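Local coordinates for deseasin MCP-01 (Pseudoalteromonas sp., PDB 3VV3), which cleaves peptide bonds as a serine protease of the subtilisin family and degrades collagen, at residues 8-14 / 250-255; 62-66 / 127-133; 89-95 / 151-155; 173-179 / 212-217; 299-305 / 314-320. All coordinates share one frame. Numbering follows the deposited sequence.

Interaction 1: 8-14 / 250-255; sequences RFDDLWG and PGSGIL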
# COMPACT_ATOMS: atom_id res chain seq x y z
N ARG A 8 4.15 17.10 15.70
CA ARG A 8 4.36 15.68 15.46
C ARG A 8 5.81 15.35 15.14
O ARG A 8 6.13 14.23 14.74
CB ARG A 8 3.46 15.17 14.32
CG ARG A 8 1.96 15.34 14.55
CD ARG A 8 1.45 14.51 15.72
NE ARG A 8 1.61 13.07 15.55
CZ ARG A 8 0.73 12.28 14.94
NH1 ARG A 8 -0.38 12.78 14.43
NH2 ARG A 8 0.97 10.97 14.84
N PHE A 9 6.71 16.32 15.34
CA PHE A 9 8.10 16.11 14.98
C PHE A 9 8.72 14.84 15.55
O PHE A 9 9.47 14.16 14.87
CB PHE A 9 9.01 17.28 15.37
CG PHE A 9 10.42 17.09 14.91
CD1 PHE A 9 10.76 17.31 13.58
CD2 PHE A 9 11.40 16.62 15.77
CE1 PHE A 9 12.05 17.11 13.13
CE2 PHE A 9 12.70 16.42 15.33
CZ PHE A 9 13.02 16.66 13.99
N ASP A 10 8.43 14.54 16.82
CA ASP A 10 9.08 13.41 17.49
C ASP A 10 8.71 12.04 16.90
O ASP A 10 9.39 11.05 17.17
CB ASP A 10 8.79 13.44 19.00
CG ASP A 10 9.52 14.57 19.71
OD1 ASP A 10 10.43 15.18 19.11
OD2 ASP A 10 9.18 14.84 20.89
N ASP A 11 7.64 11.99 16.11
CA ASP A 11 7.23 10.75 15.46
C ASP A 11 8.03 10.50 14.18
O ASP A 11 7.97 9.41 13.60
CB ASP A 11 5.73 10.77 15.15
CG ASP A 11 4.88 10.73 16.39
OD1 ASP A 11 5.26 10.02 17.34
OD2 ASP A 11 3.84 11.41 16.43
N LEU A 12 8.76 11.52 13.73
CA LEU A 12 9.52 11.45 12.49
C LEU A 12 10.92 10.87 12.70
O LEU A 12 11.93 11.57 12.60
CB LEU A 12 9.61 12.84 11.84
CG LEU A 12 8.24 13.45 11.54
CD1 LEU A 12 8.37 14.89 11.03
CD2 LEU A 12 7.44 12.59 10.55
N TRP A 13 11.00 9.57 12.98
CA TRP A 13 12.28 8.97 13.31
C TRP A 13 13.27 9.06 12.13
O TRP A 13 14.48 9.19 12.32
CB TRP A 13 12.09 7.51 13.74
CG TRP A 13 11.67 6.62 12.61
CD1 TRP A 13 10.40 6.24 12.28
CD2 TRP A 13 12.53 6.01 11.65
NE1 TRP A 13 10.42 5.42 11.17
CE2 TRP A 13 11.72 5.27 10.77
CE3 TRP A 13 13.92 6.01 11.46
CZ2 TRP A 13 12.26 4.54 9.70
CZ3 TRP A 13 14.44 5.29 10.40
CH2 TRP A 13 13.61 4.57 9.53
N GLY A 14 12.75 9.02 10.91
CA GLY A 14 13.60 9.08 9.73
C GLY A 14 14.41 10.36 9.66
O GLY A 14 15.52 10.38 9.12
N PRO A 250 14.87 5.91 4.92
CA PRO A 250 13.78 5.48 5.80
C PRO A 250 12.43 5.31 5.08
O PRO A 250 11.92 6.25 4.44
CB PRO A 250 13.70 6.62 6.83
CG PRO A 250 15.09 7.14 6.88
CD PRO A 250 15.57 7.09 5.45
N GLY A 251 11.84 4.13 5.22
CA GLY A 251 10.53 3.87 4.63
C GLY A 251 9.60 3.05 5.51
O GLY A 251 8.46 2.80 5.12
N SER A 252 10.08 2.62 6.67
CA SER A 252 9.26 1.83 7.60
C SER A 252 8.60 2.73 8.65
O SER A 252 9.29 3.35 9.45
CB SER A 252 10.11 0.77 8.33
OG SER A 252 10.61 -0.20 7.43
N GLY A 253 7.27 2.77 8.64
CA GLY A 253 6.53 3.53 9.64
C GLY A 253 6.77 5.02 9.53
O GLY A 253 7.24 5.66 10.48
N ILE A 254 6.44 5.58 8.37
CA ILE A 254 6.65 7.01 8.13
C ILE A 254 5.35 7.80 8.27
O ILE A 254 4.39 7.59 7.53
CB ILE A 254 7.27 7.25 6.73
CG1 ILE A 254 8.56 6.43 6.54
CG2 ILE A 254 7.50 8.76 6.50
CD1 ILE A 254 9.63 6.68 7.59
N LEU A 255 5.33 8.71 9.24
CA LEU A 255 4.19 9.60 9.43
C LEU A 255 4.28 10.78 8.47
O LEU A 255 5.34 11.39 8.34
CB LEU A 255 4.18 10.12 10.87
CG LEU A 255 3.07 11.12 11.22
CD1 LEU A 255 1.71 10.44 11.21
CD2 LEU A 255 3.34 11.76 12.57
O HOH W 1 7.68 8.46 11.07
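The segment 8-14 lies near the N terminus and packs on 250-255, where the chain leaves strand 247-250 and enters strand 254-258. R8 comes first. Its NE bonds to D11 OD2 at 2.9 Å, a salt bridge within the segment. This holds the guanidinium in place, and L255 CD2 lies over one of its faces, 3.4 Å from R8 NH2. F9 turns away from 250-255 and packs on V124. D11 lies in the short 3-10 turn, and its CB touches L255 CD2 at 3.7 Å. Its carbonyl also reaches across through water 1. This water donates to D11 O (2.7 Å) and G253 O (2.9 Å) and accepts from L255 N (3.0 Å). L12 is the centre of an inverse gamma turn. Its CD2 lies 4.1 Å from L255 CB. W13 follows with chi1 near +60°, which brings the indole over the bend. W13 NE1 donates to S252 O at 2.9 Å and, weakly, to G253 O at 3.3 Å. The six-membered ring of the indole meets P250, with W13 CH2 3.4 Å from P250 CB. G14 ends the segment, its CA 3.8 Å from P250 CG. A side chain there would clash with P250 CB. G253 has positive phi, which suits the tight bend. The arrangement packs an N-terminal loop on the edge of the subtilisin-type alpha/beta fold, at the end of its outermost strand 247-250.

Interaction 2: 62-66 / 127-133; sequences ANAWV and NHDVSIV
Backbone pairing sets the register. The segment 62-66 is an irregular loop, and 127-133 runs into strand 131-136. N63 has phi/psi -109/16. A64 (-79/129) and W65 (-63/143) are extended, as is 131-133. A64 and I132 form a single bridge, CA-CA 5.0 Å. I132 N donates to N63 O at 2.8 Å, and W65 N donates to I132 O at 2.9 Å. S131 CA adds a CA-H...O contact to N63 O at 3.4 Å. Side-chain polar bonds come from N63, chi1 m. N63 ND2 donates to H128 O at 2.9 Å and also bonds G114 O. V130 N donates weakly to N63 OD1 at 3.4 Å. Water 2 lies 2.7 Å from N63 OD1 and 2.6 Å from D129 OD1. Apolar packing comes from W65, chi1 t and chi2 76°. W65 CE3 lies 3.5 Å from V133 CG2, and S131 CB meets the ring edge. The loop thus docks beside the central parallel sheet of the subtilisin fold. The chemistry implies a buried join in which one asparagine side chain bonds H128 O and, weakly, V130 N, beyond the reach of the single bridge.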
# COMPACT_ATOMS: atom_id res chain seq x y z
N ALA A 62 1.69 26.15 1.88
CA ALA A 62 2.75 27.14 1.73
C ALA A 62 3.84 26.67 0.77
O ALA A 62 4.60 27.49 0.22
CB ALA A 62 3.35 27.48 3.09
N ASN A 63 3.93 25.36 0.57
CA ASN A 63 4.95 24.77 -0.30
C ASN A 63 4.37 24.21 -1.60
O ASN A 63 5.03 23.43 -2.30
CB ASN A 63 5.75 23.68 0.44
CG ASN A 63 6.72 24.27 1.45
OD1 ASN A 63 7.06 25.45 1.38
ND2 ASN A 63 7.17 23.44 2.39
N ALA A 64 3.14 24.59 -1.93
CA ALA A 64 2.57 24.20 -3.21
C ALA A 64 3.12 25.09 -4.33
O ALA A 64 3.10 26.32 -4.23
CB ALA A 64 1.05 24.28 -3.17
N TRP A 65 3.61 24.47 -5.39
CA TRP A 65 4.08 25.22 -6.56
C TRP A 65 2.93 26.00 -7.19
O TRP A 65 1.80 25.52 -7.24
CB TRP A 65 4.68 24.27 -7.58
CG TRP A 65 5.11 24.89 -8.87
CD1 TRP A 65 6.23 25.63 -9.09
CD2 TRP A 65 4.44 24.79 -10.13
NE1 TRP A 65 6.31 26.01 -10.41
CE2 TRP A 65 5.22 25.51 -11.07
CE3 TRP A 65 3.26 24.17 -10.56
CZ2 TRP A 65 4.86 25.61 -12.42
CZ3 TRP A 65 2.90 24.27 -11.89
CH2 TRP A 65 3.70 24.98 -12.81
N VAL A 66 3.24 27.20 -7.68
CA VAL A 66 2.30 27.98 -8.45
C VAL A 66 2.90 28.31 -9.81
O VAL A 66 4.02 28.84 -9.91
CB VAL A 66 1.92 29.28 -7.72
CG1 VAL A 66 1.00 30.13 -8.60
CG2 VAL A 66 1.24 28.95 -6.40
N ASN A 127 12.63 19.22 3.41
CA ASN A 127 12.64 20.67 3.22
C ASN A 127 11.57 21.33 4.05
O ASN A 127 10.42 20.86 4.07
CB ASN A 127 12.39 21.03 1.75
CG ASN A 127 13.40 20.41 0.81
OD1 ASN A 127 14.42 21.02 0.49
ND2 ASN A 127 13.13 19.19 0.38
N HIS A 128 11.91 22.42 4.75
CA HIS A 128 10.90 23.25 5.40
C HIS A 128 10.20 24.10 4.35
O HIS A 128 9.02 24.41 4.47
CB HIS A 128 11.53 24.20 6.41
CG HIS A 128 12.13 23.52 7.59
ND1 HIS A 128 12.31 24.15 8.81
CD2 HIS A 128 12.60 22.26 7.75
CE1 HIS A 128 12.86 23.31 9.66
NE2 HIS A 128 13.05 22.15 9.04
N ASP A 129 10.97 24.49 3.35
CA ASP A 129 10.49 25.33 2.26
C ASP A 129 10.94 24.74 0.92
O ASP A 129 12.10 24.40 0.75
CB ASP A 129 11.03 26.75 2.41
CG ASP A 129 10.63 27.39 3.72
OD1 ASP A 129 9.45 27.76 3.87
OD2 ASP A 129 11.50 27.50 4.61
N VAL A 130 10.00 24.62 -0.01
CA VAL A 130 10.25 24.04 -1.32
C VAL A 130 8.97 24.26 -2.11
O VAL A 130 7.95 24.64 -1.54
CB VAL A 130 10.58 22.52 -1.20
CG1 VAL A 130 9.35 21.73 -0.73
CG2 VAL A 130 11.14 21.96 -2.51
N SER A 131 9.01 24.04 -3.43
CA SER A 131 7.79 24.12 -4.23
C SER A 131 7.49 22.75 -4.81
O SER A 131 8.33 22.15 -5.47
CB SER A 131 7.92 25.14 -5.37
OG SER A 131 8.02 26.47 -4.86
N ILE A 132 6.29 22.25 -4.54
CA ILE A 132 5.91 20.93 -5.01
C ILE A 132 4.83 21.04 -6.08
O ILE A 132 3.76 21.57 -5.82
CB ILE A 132 5.38 20.08 -3.85
CG1 ILE A 132 6.50 19.84 -2.84
CG2 ILE A 132 4.82 18.76 -4.37
CD1 ILE A 132 6.02 19.21 -1.54
N VAL A 133 5.13 20.52 -7.27
CA VAL A 133 4.15 20.45 -8.35
C VAL A 133 3.67 19.01 -8.51
O VAL A 133 4.47 18.08 -8.52
CB VAL A 133 4.71 20.99 -9.70
CG1 VAL A 133 6.08 20.40 -10.01
CG2 VAL A 133 3.72 20.72 -10.84
O HOH W 2 7.34 28.00 2.37

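Interaction 3: 89-95 / 151-155; sequences GINAITD and KCIDY
This is a strand-to-helix packing contact at one edge of the central parallel sheet. Edge strand 89-91 and the turn after it lie against helix 146-161. The closest backbone approach is A92 to K151, CA-CA 6.2 Å. G89 is extended with positive phi (137/-159), where a CB would jam against the preceding carbonyl. Its CA lies 3.5 Å from Y155 OH. I90 is extended, chi1 p and chi2 t. Y155 has chi1 t and chi2 79°, so its ring face meets I90 CG2. This is a CH-pi contact, 3.9 Å from I90 CG2 to the centroid of the Y155 ring. A92 points to the helix, its CB 3.7 Å from C152 SG. The chain then turns. N91 OD1 accepts from I93 N (2.8 Å) and T94 N (3.0 Å), an Asx turn and Asx motif. D95 has positive phi (70/1). K151 (m, t, p, t) reaches along the turn. Its NZ donates to A92 O at 2.9 Å and forms a salt bridge with D95 OD1 at 2.7 Å. Y155 OH bonds D86, a ligand of a calcium ion, and the Y155 ring meets Y83 of the same site, so the contact borders the calcium-binding loop. C152 is joined by a disulfide to C135 of strand 131-136. That strand is the sheet neighbour of 89-91, so helix 146-161 packs on both strands and is bonded covalently to one.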
# COMPACT_ATOMS: atom_id res chain seq x y z
N GLY A 89 -0.36 22.11 -10.97
CA GLY A 89 -0.04 20.86 -11.63
C GLY A 89 -1.23 20.36 -12.43
O GLY A 89 -2.13 21.15 -12.74
N ILE A 90 -1.26 19.07 -12.73
CA ILE A 90 -2.30 18.55 -13.61
C ILE A 90 -2.81 17.18 -13.20
O ILE A 90 -2.22 16.50 -12.36
CB ILE A 90 -1.81 18.41 -15.07
CG1 ILE A 90 -0.63 17.42 -15.16
CG2 ILE A 90 -1.45 19.78 -15.66
CD1 ILE A 90 -0.32 16.93 -16.58
N ASN A 91 -3.94 16.81 -13.81
CA ASN A 91 -4.45 15.45 -13.75
C ASN A 91 -4.24 14.85 -15.15
O ASN A 91 -4.86 15.29 -16.12
CB ASN A 91 -5.93 15.47 -13.37
CG ASN A 91 -6.55 14.09 -13.29
OD1 ASN A 91 -6.24 13.20 -14.08
ND2 ASN A 91 -7.46 13.90 -12.33
N ALA A 92 -3.33 13.88 -15.25
CA ALA A 92 -2.98 13.28 -16.55
C ALA A 92 -4.02 12.31 -17.07
O ALA A 92 -3.95 11.87 -18.23
CB ALA A 92 -1.61 12.60 -16.47
N ILE A 93 -4.98 11.95 -16.22
CA ILE A 93 -6.08 11.09 -16.64
C ILE A 93 -7.15 11.91 -17.39
O ILE A 93 -7.63 11.50 -18.46
CB ILE A 93 -6.71 10.37 -15.43
CG1 ILE A 93 -5.64 9.61 -14.64
CG2 ILE A 93 -7.82 9.43 -15.89
CD1 ILE A 93 -6.13 9.09 -13.29
N THR A 94 -7.51 13.06 -16.83
CA THR A 94 -8.64 13.84 -17.34
C THR A 94 -8.19 15.10 -18.07
O THR A 94 -9.01 15.78 -18.70
CB THR A 94 -9.56 14.27 -16.20
OG1 THR A 94 -8.87 15.19 -15.33
CG2 THR A 94 -10.04 13.06 -15.40
N ASP A 95 -6.89 15.40 -17.98
CA ASP A 95 -6.30 16.62 -18.53
C ASP A 95 -6.69 17.89 -17.79
O ASP A 95 -6.27 18.99 -18.17
CB ASP A 95 -6.59 16.77 -20.03
CG ASP A 95 -5.82 15.79 -20.87
OD1 ASP A 95 -4.84 15.21 -20.37
OD2 ASP A 95 -6.20 15.60 -22.04
N LYS A 151 2.72 11.00 -19.70
CA LYS A 151 2.17 12.35 -19.79
C LYS A 151 2.69 13.21 -18.65
O LYS A 151 3.00 14.39 -18.84
CB LYS A 151 0.64 12.33 -19.78
CG LYS A 151 0.02 11.79 -21.06
CD LYS A 151 -1.50 11.64 -20.94
CE LYS A 151 -2.22 12.98 -20.99
NZ LYS A 151 -3.71 12.78 -20.96
N CYS A 152 2.80 12.63 -17.46
CA CYS A 152 3.33 13.34 -16.30
C CYS A 152 4.79 13.73 -16.48
O CYS A 152 5.17 14.88 -16.23
CB CYS A 152 3.18 12.50 -15.02
SG CYS A 152 1.48 12.47 -14.40
N ILE A 153 5.61 12.78 -16.90
CA ILE A 153 7.02 13.06 -17.11
C ILE A 153 7.21 14.15 -18.18
O ILE A 153 7.95 15.11 -17.97
CB ILE A 153 7.82 11.79 -17.46
CG1 ILE A 153 7.70 10.78 -16.31
CG2 ILE A 153 9.29 12.13 -17.75
CD1 ILE A 153 8.10 9.36 -16.67
N ASP A 154 6.52 14.00 -19.30
CA ASP A 154 6.57 15.01 -20.36
C ASP A 154 6.16 16.39 -19.83
O ASP A 154 6.75 17.41 -20.19
CB ASP A 154 5.67 14.62 -21.53
CG ASP A 154 6.21 13.43 -22.32
OD1 ASP A 154 7.33 12.96 -22.06
OD2 ASP A 154 5.47 12.96 -23.22
N TYR A 155 5.12 16.43 -19.00
CA TYR A 155 4.64 17.70 -18.44
C TYR A 155 5.72 18.36 -17.60
O TYR A 155 5.98 19.56 -17.73
CB TYR A 155 3.38 17.48 -17.59
CG TYR A 155 2.92 18.67 -16.78
CD1 TYR A 155 2.20 19.70 -17.39
CD2 TYR A 155 3.14 18.75 -15.41
CE1 TYR A 155 1.75 20.80 -16.65
CE2 TYR A 155 2.69 19.85 -14.66
CZ TYR A 155 2.00 20.86 -15.30
OH TYR A 155 1.54 21.94 -14.58

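Interaction 4: 173-179 / 212-217; sequences WGGGGFS and HYPSNY
The apolar centre has two parts. In one, W173 (chi1 p, chi2 -90°) lays its indole against P214. P214 CD sits over the six-membered ring, 4.0 Å from its centroid, a CH-pi contact. The peptide before P214 is cis. In the other, F178 (chi1 t) meets Y217 (chi1 m) in an offset edge-to-face pair. The Y217 edge faces the F178 ring, centroids 5.3 Å apart, planes at 60°. Y213, chi1 m, lies between, with CZ 4.0 Å from F178 CB and one face toward F178 N. The loop 174-177 is all glycine. G174 is extended, its CA 3.1 Å from Y213 O. A CB there would clash with H212 NE2. G175 (150/158) and G176 (82/-176) have positive phi. At the polar edge G175 N donates to Y213 O at 2.9 Å, and S179 N to Y217 OH at 2.8 Å. Water 3 bridges G176 O and Y213 N. Water 4 bridges G177 O and Y217 OH. P214 to Y217 form a type I turn. S179 is the N-cap of helix 180-191. The site is a pair of loops following strands 166-171 and 195-199 of the subtilisin-type fold; the W173 side chain comes near, without touching, the probable Ser-His-Asp triad.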
# COMPACT_ATOMS: atom_id res chain seq x y z
N TRP A 173 6.02 4.72 -7.23
CA TRP A 173 5.11 3.83 -7.93
C TRP A 173 5.92 2.83 -8.74
O TRP A 173 7.11 3.03 -8.97
CB TRP A 173 4.16 4.61 -8.86
CG TRP A 173 4.83 5.54 -9.86
CD1 TRP A 173 5.15 6.86 -9.66
CD2 TRP A 173 5.22 5.24 -11.20
NE1 TRP A 173 5.73 7.38 -10.79
CE2 TRP A 173 5.79 6.41 -11.75
CE3 TRP A 173 5.16 4.09 -12.00
CZ2 TRP A 173 6.29 6.46 -13.05
CZ3 TRP A 173 5.65 4.15 -13.29
CH2 TRP A 173 6.21 5.32 -13.80
N GLY A 174 5.27 1.75 -9.16
CA GLY A 174 5.93 0.78 -10.00
C GLY A 174 4.93 -0.21 -10.56
O GLY A 174 3.79 -0.27 -10.09
N GLY A 175 5.35 -0.97 -11.56
CA GLY A 175 4.51 -2.00 -12.13
C GLY A 175 4.84 -2.20 -13.60
O GLY A 175 5.41 -1.32 -14.24
N GLY A 176 4.49 -3.38 -14.11
CA GLY A 176 4.63 -3.65 -15.53
C GLY A 176 6.03 -4.05 -15.92
O GLY A 176 6.92 -4.21 -15.08
N GLY A 177 6.23 -4.22 -17.22
CA GLY A 177 7.53 -4.59 -17.73
C GLY A 177 8.16 -3.41 -18.44
O GLY A 177 7.64 -2.30 -18.39
N PHE A 178 9.28 -3.67 -19.10
CA PHE A 178 9.98 -2.64 -19.83
C PHE A 178 9.11 -1.96 -20.90
O PHE A 178 8.46 -2.64 -21.70
CB PHE A 178 11.23 -3.23 -20.49
CG PHE A 178 12.07 -2.23 -21.20
CD1 PHE A 178 11.79 -1.86 -22.50
CD2 PHE A 178 13.16 -1.64 -20.55
CE1 PHE A 178 12.56 -0.93 -23.16
CE2 PHE A 178 13.94 -0.70 -21.21
CZ PHE A 178 13.64 -0.35 -22.51
N SER A 179 9.11 -0.63 -20.88
CA SER A 179 8.45 0.16 -21.92
C SER A 179 9.47 1.09 -22.57
O SER A 179 10.11 1.89 -21.89
CB SER A 179 7.32 1.01 -21.32
OG SER A 179 6.98 2.08 -22.19
N HIS A 212 12.04 -4.70 -11.80
CA HIS A 212 10.89 -3.94 -11.34
C HIS A 212 11.01 -2.58 -12.02
O HIS A 212 12.10 -2.00 -12.04
CB HIS A 212 10.98 -3.78 -9.82
CG HIS A 212 10.02 -2.79 -9.24
ND1 HIS A 212 10.35 -1.46 -9.03
CD2 HIS A 212 8.76 -2.94 -8.76
CE1 HIS A 212 9.33 -0.84 -8.48
NE2 HIS A 212 8.35 -1.71 -8.30
N TYR A 213 9.92 -2.09 -12.59
CA TYR A 213 9.94 -0.81 -13.31
C TYR A 213 9.07 0.23 -12.61
O TYR A 213 8.03 -0.11 -12.06
CB TYR A 213 9.53 -1.02 -14.78
CG TYR A 213 10.56 -1.87 -15.48
CD1 TYR A 213 11.73 -1.29 -15.96
CD2 TYR A 213 10.40 -3.24 -15.61
CE1 TYR A 213 12.70 -2.05 -16.57
CE2 TYR A 213 11.36 -4.01 -16.23
CZ TYR A 213 12.52 -3.41 -16.70
OH TYR A 213 13.50 -4.15 -17.32
N PRO A 214 9.49 1.51 -12.64
CA PRO A 214 10.63 2.04 -13.40
C PRO A 214 12.01 1.96 -12.73
O PRO A 214 12.97 2.43 -13.33
CB PRO A 214 10.26 3.52 -13.60
CG PRO A 214 9.43 3.84 -12.37
CD PRO A 214 8.62 2.58 -12.13
N SER A 215 12.12 1.40 -11.53
CA SER A 215 13.42 1.45 -10.85
C SER A 215 14.53 0.72 -11.60
O SER A 215 15.69 1.11 -11.51
CB SER A 215 13.32 0.98 -9.40
OG SER A 215 12.86 -0.34 -9.33
N ASN A 216 14.19 -0.32 -12.37
CA ASN A 216 15.20 -1.06 -13.13
C ASN A 216 15.64 -0.41 -14.44
O ASN A 216 16.56 -0.91 -15.10
CB ASN A 216 14.77 -2.52 -13.39
CG ASN A 216 15.23 -3.48 -12.31
OD1 ASN A 216 14.76 -3.43 -11.17
ND2 ASN A 216 16.16 -4.38 -12.66
N TYR A 217 15.01 0.69 -14.85
CA TYR A 217 15.49 1.37 -16.06
C TYR A 217 16.95 1.74 -15.86
O TYR A 217 17.32 2.23 -14.79
CB TYR A 217 14.65 2.61 -16.41
CG TYR A 217 13.34 2.24 -17.04
CD1 TYR A 217 13.32 1.56 -18.26
CD2 TYR A 217 12.13 2.53 -16.43
CE1 TYR A 217 12.12 1.19 -18.85
CE2 TYR A 217 10.93 2.17 -17.01
CZ TYR A 217 10.93 1.50 -18.22
OH TYR A 217 9.74 1.13 -18.81
O HOH W 3 7.63 -3.84 -12.40
O HOH W 4 7.66 0.31 -17.33

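Interaction 5: 299-305 / 314-320; sequences LMSSGDA and VAGTRLN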
# COMPACT_ATOMS: atom_id res chain seq x y z
N LEU A 299 24.43 11.93 -3.41
CA LEU A 299 23.46 11.34 -2.50
C LEU A 299 23.89 9.93 -2.09
O LEU A 299 23.79 9.55 -0.92
CB LEU A 299 22.06 11.34 -3.13
CG LEU A 299 21.46 12.74 -3.27
CD1 LEU A 299 20.28 12.76 -4.27
CD2 LEU A 299 21.03 13.28 -1.90
N MET A 300 24.38 9.17 -3.06
CA MET A 300 24.86 7.82 -2.81
C MET A 300 26.12 7.80 -1.92
O MET A 300 26.18 7.09 -0.92
CB MET A 300 25.13 7.10 -4.13
CG MET A 300 23.84 6.79 -4.90
SD MET A 300 24.11 6.26 -6.60
CE MET A 300 24.92 4.67 -6.37
N SER A 301 27.11 8.60 -2.29
CA SER A 301 28.41 8.52 -1.62
C SER A 301 28.40 9.15 -0.24
O SER A 301 29.18 8.76 0.62
CB SER A 301 29.50 9.15 -2.50
OG SER A 301 29.29 10.54 -2.65
N SER A 302 27.52 10.13 -0.02
CA SER A 302 27.48 10.83 1.26
C SER A 302 26.69 10.09 2.34
O SER A 302 26.70 10.49 3.50
CB SER A 302 26.91 12.25 1.10
OG SER A 302 25.53 12.22 0.78
N GLY A 303 25.99 9.03 1.95
CA GLY A 303 25.19 8.27 2.90
C GLY A 303 26.06 7.52 3.89
O GLY A 303 27.25 7.35 3.66
N ASP A 304 25.46 7.09 5.00
CA ASP A 304 26.17 6.29 6.00
C ASP A 304 26.31 4.85 5.53
O ASP A 304 25.35 4.25 5.05
CB ASP A 304 25.42 6.31 7.34
CG ASP A 304 25.42 7.68 7.99
OD1 ASP A 304 26.48 8.35 7.97
OD2 ASP A 304 24.37 8.08 8.54
N ALA A 305 27.51 4.29 5.67
CA ALA A 305 27.72 2.89 5.36
C ALA A 305 26.71 2.06 6.14
O ALA A 305 26.51 2.27 7.34
CB ALA A 305 29.14 2.46 5.70
N VAL A 314 24.09 -0.61 -4.99
CA VAL A 314 25.37 -0.17 -5.55
C VAL A 314 26.23 0.47 -4.46
O VAL A 314 27.39 0.08 -4.26
CB VAL A 314 25.19 0.83 -6.73
CG1 VAL A 314 26.54 1.40 -7.17
CG2 VAL A 314 24.49 0.16 -7.91
N ALA A 315 25.67 1.43 -3.74
CA ALA A 315 26.44 2.23 -2.80
C ALA A 315 26.56 1.62 -1.41
O ALA A 315 27.50 1.91 -0.68
CB ALA A 315 25.87 3.66 -2.69
N GLY A 316 25.59 0.77 -1.05
CA GLY A 316 25.57 0.18 0.28
C GLY A 316 25.42 1.21 1.38
O GLY A 316 25.84 0.99 2.51
N THR A 317 24.81 2.35 1.06
CA THR A 317 24.64 3.41 2.04
C THR A 317 23.17 3.74 2.29
O THR A 317 22.30 3.48 1.46
CB THR A 317 25.32 4.70 1.59
OG1 THR A 317 24.78 5.09 0.33
CG2 THR A 317 26.84 4.50 1.46
N ARG A 318 22.92 4.32 3.46
CA ARG A 318 21.62 4.84 3.82
C ARG A 318 21.71 6.36 3.83
O ARG A 318 22.66 6.92 4.37
CB ARG A 318 21.21 4.31 5.21
CG ARG A 318 19.79 4.67 5.62
CD ARG A 318 19.72 5.91 6.50
NE ARG A 318 20.42 5.68 7.77
CZ ARG A 318 21.47 6.38 8.20
NH1 ARG A 318 21.94 7.39 7.47
NH2 ARG A 318 22.03 6.08 9.36
N LEU A 319 20.72 7.01 3.23
CA LEU A 319 20.70 8.47 3.07
C LEU A 319 21.15 9.24 4.30
O LEU A 319 20.69 8.99 5.42
CB LEU A 319 19.29 8.92 2.68
CG LEU A 319 19.05 10.42 2.49
CD1 LEU A 319 19.80 10.96 1.29
CD2 LEU A 319 17.55 10.68 2.37
N ASN A 320 22.03 10.22 4.09
CA ASN A 320 22.36 11.16 5.14
C ASN A 320 22.41 12.56 4.55
O ASN A 320 23.36 12.90 3.84
CB ASN A 320 23.70 10.82 5.80
CG ASN A 320 23.96 11.67 7.03
OD1 ASN A 320 23.87 12.89 6.98
ND2 ASN A 320 24.22 11.01 8.16
O HOH W 5 23.23 10.72 1.51
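The chain passes from helix 292-301 into a two-stranded antiparallel hairpin, 304-305 with 317-318. D304 and R318 form the hydrogen-bonded pair. D304 N donates to R318 O and R318 N donates to D304 O, both at 2.9 Å. Their side chains lie on one face. D304 is m. R318 starts t, but its chi2 of -97° lies between wells, and this bend carries the guanidinium back to the aspartate. R318 NH1 meets D304 OD2 at 2.7 Å, a salt bridge, with OD2 near the guanidinium plane. R318 NH1 also donates to L319 O at 2.9 Å, and R318 NH2 has a second salt bridge, to D232. N320, chi1 t, donates from ND2 to the same D304 OD2 at 3.0 Å. Its OD1 caps helix 321-327 at Q323 N, and its ND2 also bonds D30, a calcium ligand. T317, chi1 p, turns its hydroxyl to the backbone of M300, where OG1 donates to M300 O at 2.7 Å. M300 (m, t, p) extends its CE to 3.7 Å from V314 CG1, while its CB lies 3.8 Å from A315 CB. L319, chi1 t, brings CD1 to 4.1 Å from L299 CD2. G303 CA lies 3.2 Å from R318 O, where a CB would clash. This is a helix-to-hairpin join leading to an N-capped C-terminal helix, set beside a calcium site of the subtilase domain.

From the N terminus, interaction 1 opens first and closes the longest loop, bringing 8-14 to 250-255. Interactions 2, 3 and 4 all fall within that loop. Interaction 2 runs from 62-66 to 127-133. Interaction 3 opens at 89-95, before interaction 2 closes, and ends at 151-155, so the two cross. They also touch: W65 and V133 pack on G89 and Y155, and strands 89-91 and 131-136 are sheet neighbours. Interaction 4 follows in series and joins two loops after sheet strands. Interaction 5 comes last, past interaction 1, and closes a short hairpin. Its nearest atoms lie about 4 Å from interaction 1. Interactions 3 and 5 lie on opposite sides of the chain's centre.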